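Local structure of lipase, class 3 (Penicillium roqueforti FM164, 6L7N) at residues A22-A25 / D26-T29; G116-V119 / L120-D124; L129-A132 / V133-P137. The protein probably hydrolyses the ester bonds of triacylglycerols or related lipids, as a fungal class 3 lipase of the alpha/beta-hydrolase fold. All coordinates share one frame; numbering follows the deposited sequence.

Overall arrangement
The three contacts are local turns of chain set round the central mixed sheet of an alpha/beta hydrolase. Contact 1 forms the short helix 25-28 after helix 6-22, its centre about 18 Å from that of contact 2 and 22 Å from that of contact 3. Contacts 2 and 3 share helix 112-135, an irregular turn in its first half and its C-terminal end, whose nearest atoms are about 5 Å apart and do not touch. Contact 1 touches the probable catalytic centre of Ser147, His261 and Asp201 through Tyr23, which hydrogen-bonds to His146 beside the presumed nucleophile. Contact 2 packs on helix 148-161, which follows that serine, while contact 3 reaches strands 52-57, 66-72 and 77-83.

Contact 1. Residues A22-A25 / D26-T29; sequences AYYA and DDYT
Tyr28 lays one face of its phenol ring over the backbone of Ala25, in a CH-pi contact with Ala25 CA 3.6 Å from the ring centroid and 19° off its normal. Placing CG between the backbone N and the carbonyl carbon (chi1 62°) folds the ring back over the start of its own helix, where Ala25 CB lies 3.8 Å from Tyr28 CZ. At the ring edge, Tyr28 CD2 approaches Ala22 O to 3.4 Å. All this belongs to the one-turn helix 25-28 of the lipase N-terminal region, with Tyr24 at its N-cap position. Tyr24 O takes two backbone donors: Tyr28 N in the carbonyl plane at 3.2 Å, and Asp27 N from well above that plane at 2.8 Å. Asp27 and Tyr24 run side by side, Asp27 OD2 packing 3.4 Å from Tyr24 CB, while Asp27 OD1 accepts from Ser37 N. The phenol end of Tyr24 leads away to Asn42 and Lys40. Where the helix stops, Thr29 grips one acceptor twice: its N reaches Ala25 O at 3.0 Å and its OG1 reaches Ala25 O at 2.7 Å, the two donors approaching from opposite faces of the carbonyl plane.

Contact 2. Residues G116-V119 / L120-D124; sequences GSWV and LVRDD
Helix 112-135, which packs against helix 148-161 in this alpha/beta-hydrolase fold, carries here an i to i+4 pairing of Trp118 with Arg122. The arginine sends its aliphatic stem across the indole at about a right angle. Arg122 CB sits over the centre of the six-membered ring, 3.9 Å from the Trp118 centroid and 16° off the normal, a CH-pi contact. Both side chains start with CG anti to the backbone N (chi1 163° for Arg122), which brings stem and ring together one turn apart. Further out, Arg122 CD passes 3.5 Å from Trp118 NE1. The two polar ends then converge on Asp159 of helix 148-161: Arg122 NH1 makes a salt bridge to its OD2, and Trp118 NE1 donates a hydrogen bond to the same oxygen. Two N-H groups on one carboxylate oxygen would probably stabilise its negative charge and tie the two helices together. On the same side of the indole plane as the arginine stem, Val121 CG2 approaches obliquely, 3.9 Å from Trp118 CE3.

The backbone is irregular here. Leu120 N keeps the usual bond to Gly116 O, but Val121 N turns to Trp118 O, a three-residue step, with the donor far above the carbonyl plane. Arg122 N makes a weak bond, 3.5 Å long, to Val119 O. That carbonyl is also served by water: one molecule donates to Val119 O and accepts from Asp123 N, bridging the disturbed turn. A bend at chi3 (72°) swings the guanidinium back, one face meeting Val119 CG1, 3.6 Å from Arg122 NH2. A second water donates to Val119 O and Asp123 OD1 and, lying in the guanidinium plane, accepts from Arg122 NE at 2.9 Å.

Contact 3. Residues L129-A132 / V133-P137; sequences LKEA and VSQNP
Gln135 folds back along the preceding turn of helix, over the peptide that joins Glu131 to Ala132. Its CB lies 3.6 Å from Ala132 O. With CG held beside the backbone N (chi1 -59°), the chain turns toward the start of the helix, and Gln135 CG comes within 3.2 Å of Glu131 O. Gln135 CD is just as near that oxygen, which accepts the hydrogen bond of Gln135 N at 3.0 Å. At the tip the amide divides: Gln135 OE1 rests 3.5 Å from Ala132 CA, and NE2 points along the Glu131 side chain, ending 3.9 Å from Glu131 OE1. The two polar chains run side by side with their flat ends turned 71° apart, close, though too far apart for a hydrogen bond. Outward, Gln135 also touches Phe54 of strand 52-57.

The next residue closes the turn. The buried Asn136 directs its carboxamide back, so that ND2 donates to Ala132 O at 3.0 Å in a nearly straight bond of 161°, the acceptor lying in the amide plane. Asn136 also packs on Val71 and His73. Before it, Val133 N and Ser134 N make regular i to i-4 bonds to Leu129 O and Lys130 O. This is the C-terminal end of helix 112-135, where a side-chain amide bonds back to a last-turn carbonyl and the chain leaves for strand 140-146 of the central sheet.

Contact 1. Residues A22-A25 / D26-T29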
loop_
_atom_site.group_PDB
_atom_site.type_symbol
_atom_site.label_atom_id
_atom_site.label_comp_id
_atom_site.label_asym_id
_atom_site.label_seq_id
_atom_site.Cartn_x
_atom_site.Cartn_y
_atom_site.Cartn_z
ATOM N N ALA A 22 -7.950 7.119 -0.288
ATOM C CA ALA A 22 -8.162 6.430 0.980
ATOM C C ALA A 22 -8.046 7.351 2.190
ATOM O O ALA A 22 -8.574 7.025 3.256
ATOM C CB ALA A 22 -7.156 5.284 1.159
ATOM N N TYR A 23 -7.352 8.475 2.066
ATOM C CA TYR A 23 -7.219 9.358 3.216
ATOM C C TYR A 23 -8.454 10.207 3.471
ATOM O O TYR A 23 -8.552 10.802 4.545
ATOM C CB TYR A 23 -6.011 10.272 3.042
ATOM C CG TYR A 23 -4.706 9.579 3.379
ATOM C CD1 TYR A 23 -4.221 9.566 4.678
ATOM C CD2 TYR A 23 -3.970 8.930 2.397
ATOM C CE1 TYR A 23 -3.016 8.928 4.987
ATOM C CE2 TYR A 23 -2.769 8.285 2.697
ATOM C CZ TYR A 23 -2.303 8.289 3.992
ATOM O OH TYR A 23 -1.111 7.656 4.287
ATOM N N TYR A 24 -9.398 10.263 2.532
ATOM C CA TYR A 24 -10.550 11.159 2.632
ATOM C C TYR A 24 -11.703 10.463 3.341
ATOM O O TYR A 24 -12.263 9.495 2.808
ATOM C CB TYR A 24 -11.014 11.611 1.248
ATOM C CG TYR A 24 -10.113 12.601 0.574
ATOM C CD1 TYR A 24 -9.002 12.173 -0.123
ATOM C CD2 TYR A 24 -10.380 13.965 0.622
ATOM C CE1 TYR A 24 -8.172 13.057 -0.750
ATOM C CE2 TYR A 24 -9.549 14.870 -0.010
ATOM C CZ TYR A 24 -8.448 14.409 -0.699
ATOM O OH TYR A 24 -7.597 15.285 -1.327
ATOM N N ALA A 25 -12.091 10.985 4.511
ATOM C CA ALA A 25 -13.270 10.467 5.202
ATOM C C ALA A 25 -14.494 10.471 4.306
ATOM O O ALA A 25 -15.351 9.586 4.420
ATOM C CB ALA A 25 -13.562 11.277 6.462
ATOM N N ASP A 26 -14.598 11.462 3.418
ATOM C CA ASP A 26 -15.704 11.496 2.463
ATOM C C ASP A 26 -15.744 10.248 1.595
ATOM O O ASP A 26 -16.813 9.862 1.119
ATOM C CB ASP A 26 -15.583 12.717 1.567
ATOM C CG ASP A 26 -15.108 13.924 2.314
ATOM O OD1 ASP A 26 -15.590 14.135 3.451
ATOM O OD2 ASP A 26 -14.241 14.668 1.784
ATOM N N ASP A 27 -14.599 9.626 1.348
ATOM C CA ASP A 27 -14.604 8.462 0.470
ATOM C C ASP A 27 -14.830 7.166 1.241
ATOM O O ASP A 27 -15.580 6.300 0.781
ATOM C CB ASP A 27 -13.295 8.377 -0.321
ATOM C CG ASP A 27 -13.199 9.431 -1.418
ATOM O OD1 ASP A 27 -14.190 9.645 -2.159
ATOM O OD2 ASP A 27 -12.130 10.053 -1.526
ATOM N N TYR A 28 -14.227 7.011 2.415
ATOM C CA TYR A 28 -14.405 5.752 3.119
ATOM C C TYR A 28 -15.648 5.727 4.001
ATOM O O TYR A 28 -15.931 4.697 4.619
ATOM C CB TYR A 28 -13.143 5.385 3.923
ATOM C CG TYR A 28 -12.683 6.314 5.029
ATOM C CD1 TYR A 28 -13.367 6.389 6.234
ATOM C CD2 TYR A 28 -11.513 7.056 4.892
ATOM C CE1 TYR A 28 -12.917 7.215 7.264
ATOM C CE2 TYR A 28 -11.055 7.889 5.918
ATOM C CZ TYR A 28 -11.763 7.963 7.098
ATOM O OH TYR A 28 -11.317 8.771 8.125
ATOM N N THR A 29 -16.424 6.808 4.040
ATOM C CA THR A 29 -17.769 6.766 4.594
ATOM C C THR A 29 -18.821 7.004 3.526
ATOM O O THR A 29 -19.980 7.274 3.860
ATOM C CB THR A 29 -17.945 7.798 5.707
ATOM O OG1 THR A 29 -17.954 9.109 5.128
ATOM C CG2 THR A 29 -16.827 7.685 6.738
#

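Contact 2. Residues G116-V119 / L120-D124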
loop_
_atom_site.group_PDB
_atom_site.type_symbol
_atom_site.label_atom_id
_atom_site.label_comp_id
_atom_site.label_asym_id
_atom_site.label_seq_id
_atom_site.Cartn_x
_atom_site.Cartn_y
_atom_site.Cartn_z
ATOM N N GLY A 116 -2.899 -7.885 12.501
ATOM C CA GLY A 116 -4.113 -7.692 13.278
ATOM C C GLY A 116 -5.089 -6.750 12.603
ATOM O O GLY A 116 -6.306 -6.981 12.619
ATOM N N SER A 117 -4.571 -5.674 11.995
ATOM C CA SER A 117 -5.462 -4.746 11.304
ATOM C C SER A 117 -6.144 -5.425 10.116
ATOM O O SER A 117 -7.320 -5.165 9.836
ATOM C CB SER A 117 -4.692 -3.502 10.856
ATOM O OG SER A 117 -4.102 -2.849 11.971
ATOM N N TRP A 118 -5.422 -6.300 9.409
ATOM C CA TRP A 118 -6.059 -7.033 8.312
ATOM C C TRP A 118 -7.074 -8.059 8.827
ATOM O O TRP A 118 -8.180 -8.167 8.278
ATOM C CB TRP A 118 -5.008 -7.707 7.418
ATOM C CG TRP A 118 -5.558 -8.747 6.461
ATOM C CD1 TRP A 118 -5.162 -10.053 6.354
ATOM C CD2 TRP A 118 -6.596 -8.566 5.471
ATOM N NE1 TRP A 118 -5.891 -10.695 5.368
ATOM C CE2 TRP A 118 -6.771 -9.804 4.812
ATOM C CE3 TRP A 118 -7.384 -7.479 5.077
ATOM C CZ2 TRP A 118 -7.712 -9.985 3.791
ATOM C CZ3 TRP A 118 -8.310 -7.664 4.072
ATOM C CH2 TRP A 118 -8.463 -8.901 3.437
ATOM N N VAL A 119 -6.723 -8.829 9.863
ATOM C CA VAL A 119 -7.648 -9.871 10.311
ATOM C C VAL A 119 -8.934 -9.241 10.824
ATOM O O VAL A 119 -10.008 -9.845 10.712
ATOM C CB VAL A 119 -7.028 -10.793 11.381
ATOM C CG1 VAL A 119 -6.005 -11.726 10.772
ATOM C CG2 VAL A 119 -6.442 -10.000 12.492
ATOM N N LEU A 120 -8.856 -8.010 11.354
ATOM C CA LEU A 120 -10.053 -7.344 11.873
ATOM C C LEU A 120 -11.104 -7.097 10.791
ATOM O O LEU A 120 -12.311 -7.148 11.075
ATOM C CB LEU A 120 -9.657 -6.021 12.530
ATOM C CG LEU A 120 -10.707 -5.388 13.439
ATOM C CD1 LEU A 120 -10.831 -6.196 14.720
ATOM C CD2 LEU A 120 -10.364 -3.935 13.733
ATOM N N VAL A 121 -10.680 -6.816 9.557
ATOM C CA VAL A 121 -11.600 -6.481 8.464
ATOM C C VAL A 121 -11.750 -7.612 7.448
ATOM O O VAL A 121 -12.639 -7.537 6.568
ATOM C CB VAL A 121 -11.166 -5.185 7.743
ATOM C CG1 VAL A 121 -11.399 -3.987 8.623
ATOM C CG2 VAL A 121 -9.699 -5.260 7.317
ATOM N N ARG A 122 -10.948 -8.673 7.581
ATOM C CA ARG A 122 -10.788 -9.678 6.538
ATOM C C ARG A 122 -12.103 -10.352 6.147
ATOM O O ARG A 122 -12.398 -10.495 4.956
ATOM C CB ARG A 122 -9.763 -10.707 7.026
ATOM C CG ARG A 122 -9.744 -12.014 6.284
ATOM C CD ARG A 122 -8.472 -12.770 6.593
ATOM N NE ARG A 122 -8.457 -13.310 7.945
ATOM C CZ ARG A 122 -7.609 -14.247 8.350
ATOM N NH1 ARG A 122 -6.717 -14.733 7.504
ATOM N NH2 ARG A 122 -7.654 -14.700 9.595
ATOM N N ASP A 123 -12.864 -10.851 7.125
ATOM C CA ASP A 123 -14.020 -11.692 6.802
ATOM C C ASP A 123 -15.005 -10.960 5.894
ATOM O O ASP A 123 -15.411 -11.468 4.831
ATOM C CB ASP A 123 -14.698 -12.136 8.098
ATOM C CG ASP A 123 -13.810 -13.033 8.939
ATOM O OD1 ASP A 123 -12.618 -13.165 8.610
ATOM O OD2 ASP A 123 -14.299 -13.575 9.957
ATOM N N ASP A 124 -15.385 -9.749 6.294
ATOM C CA ASP A 124 -16.326 -8.978 5.486
ATOM C C ASP A 124 -15.708 -8.584 4.155
ATOM O O ASP A 124 -16.401 -8.572 3.129
ATOM C CB ASP A 124 -16.789 -7.729 6.233
ATOM C CG ASP A 124 -17.958 -8.005 7.165
ATOM O OD1 ASP A 124 -18.428 -9.161 7.220
ATOM O OD2 ASP A 124 -18.396 -7.061 7.847
HETATM O O HOH W 1 -12.671 -10.018 9.989
HETATM O O HOH W 2 -10.350 -12.788 10.113
#

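Contact 3. Residues L129-A132 / V133-P137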
loop_
_atom_site.group_PDB
_atom_site.type_symbol
_atom_site.label_atom_id
_atom_site.label_comp_id
_atom_site.label_asym_id
_atom_site.label_seq_id
_atom_site.Cartn_x
_atom_site.Cartn_y
_atom_site.Cartn_z
ATOM N N LEU A 129 -15.658 -8.801 -1.629
ATOM C CA LEU A 129 -14.904 -8.985 -2.854
ATOM C C LEU A 129 -15.520 -10.085 -3.699
ATOM O O LEU A 129 -15.568 -9.973 -4.926
ATOM C CB LEU A 129 -13.451 -9.308 -2.531
ATOM C CG LEU A 129 -12.590 -8.103 -2.182
ATOM C CD1 LEU A 129 -11.204 -8.602 -1.769
ATOM C CD2 LEU A 129 -12.506 -7.154 -3.374
ATOM N N LYS A 130 -15.986 -11.162 -3.067
ATOM C CA LYS A 130 -16.618 -12.210 -3.859
ATOM C C LYS A 130 -17.789 -11.637 -4.641
ATOM O O LYS A 130 -17.928 -11.880 -5.852
ATOM C CB LYS A 130 -17.069 -13.369 -2.967
ATOM C CG LYS A 130 -17.728 -14.506 -3.745
ATOM C CD LYS A 130 -18.049 -15.683 -2.850
ATOM C CE LYS A 130 -18.731 -16.798 -3.641
ATOM N NZ LYS A 130 -19.283 -17.839 -2.732
ATOM N N GLU A 131 -18.586 -10.792 -3.982
ATOM C CA GLU A 131 -19.717 -10.167 -4.668
ATOM C C GLU A 131 -19.266 -9.273 -5.823
ATOM O O GLU A 131 -19.774 -9.379 -6.950
ATOM C CB GLU A 131 -20.539 -9.365 -3.668
ATOM C CG GLU A 131 -21.802 -10.030 -3.244
ATOM C CD GLU A 131 -22.625 -9.120 -2.378
ATOM O OE1 GLU A 131 -23.097 -8.087 -2.891
ATOM O OE2 GLU A 131 -22.750 -9.413 -1.177
ATOM N N ALA A 132 -18.317 -8.371 -5.560
ATOM C CA ALA A 132 -17.949 -7.386 -6.573
ATOM C C ALA A 132 -17.216 -8.032 -7.749
ATOM O O ALA A 132 -17.407 -7.637 -8.910
ATOM C CB ALA A 132 -17.112 -6.276 -5.935
ATOM N N VAL A 133 -16.396 -9.047 -7.484
ATOM C CA VAL A 133 -15.698 -9.708 -8.582
ATOM C C VAL A 133 -16.674 -10.530 -9.401
ATOM O O VAL A 133 -16.577 -10.585 -10.632
ATOM C CB VAL A 133 -14.536 -10.566 -8.048
ATOM C CG1 VAL A 133 -13.984 -11.449 -9.159
ATOM C CG2 VAL A 133 -13.459 -9.667 -7.521
ATOM N N SER A 134 -17.644 -11.166 -8.741
ATOM C CA SER A 134 -18.684 -11.855 -9.498
ATOM C C SER A 134 -19.429 -10.885 -10.399
ATOM O O SER A 134 -19.787 -11.235 -11.529
ATOM C CB SER A 134 -19.653 -12.556 -8.549
ATOM O OG SER A 134 -20.872 -12.845 -9.206
ATOM N N GLN A 135 -19.687 -9.664 -9.910
ATOM C CA GLN A 135 -20.380 -8.671 -10.730
ATOM C C GLN A 135 -19.500 -8.100 -11.835
ATOM O O GLN A 135 -20.032 -7.475 -12.763
ATOM C CB GLN A 135 -20.909 -7.519 -9.869
ATOM C CG GLN A 135 -21.884 -7.912 -8.773
ATOM C CD GLN A 135 -21.809 -6.952 -7.612
ATOM O OE1 GLN A 135 -20.975 -6.062 -7.616
ATOM N NE2 GLN A 135 -22.685 -7.109 -6.629
ATOM N N ASN A 136 -18.178 -8.281 -11.753
ATOM C CA ASN A 136 -17.233 -7.783 -12.760
ATOM C C ASN A 136 -16.210 -8.869 -13.091
ATOM O O ASN A 136 -15.027 -8.743 -12.756
ATOM C CB ASN A 136 -16.528 -6.521 -12.260
ATOM C CG ASN A 136 -17.494 -5.386 -11.990
ATOM O OD1 ASN A 136 -17.851 -4.625 -12.895
ATOM N ND2 ASN A 136 -17.935 -5.279 -10.750
ATOM N N PRO A 137 -16.629 -9.920 -13.806
ATOM C CA PRO A 137 -15.814 -11.149 -13.871
ATOM C C PRO A 137 -14.480 -11.008 -14.595
ATOM O O PRO A 137 -13.542 -11.746 -14.269
ATOM C CB PRO A 137 -16.738 -12.132 -14.607
ATOM C CG PRO A 137 -17.633 -11.261 -15.433
ATOM C CD PRO A 137 -17.890 -10.050 -14.561
#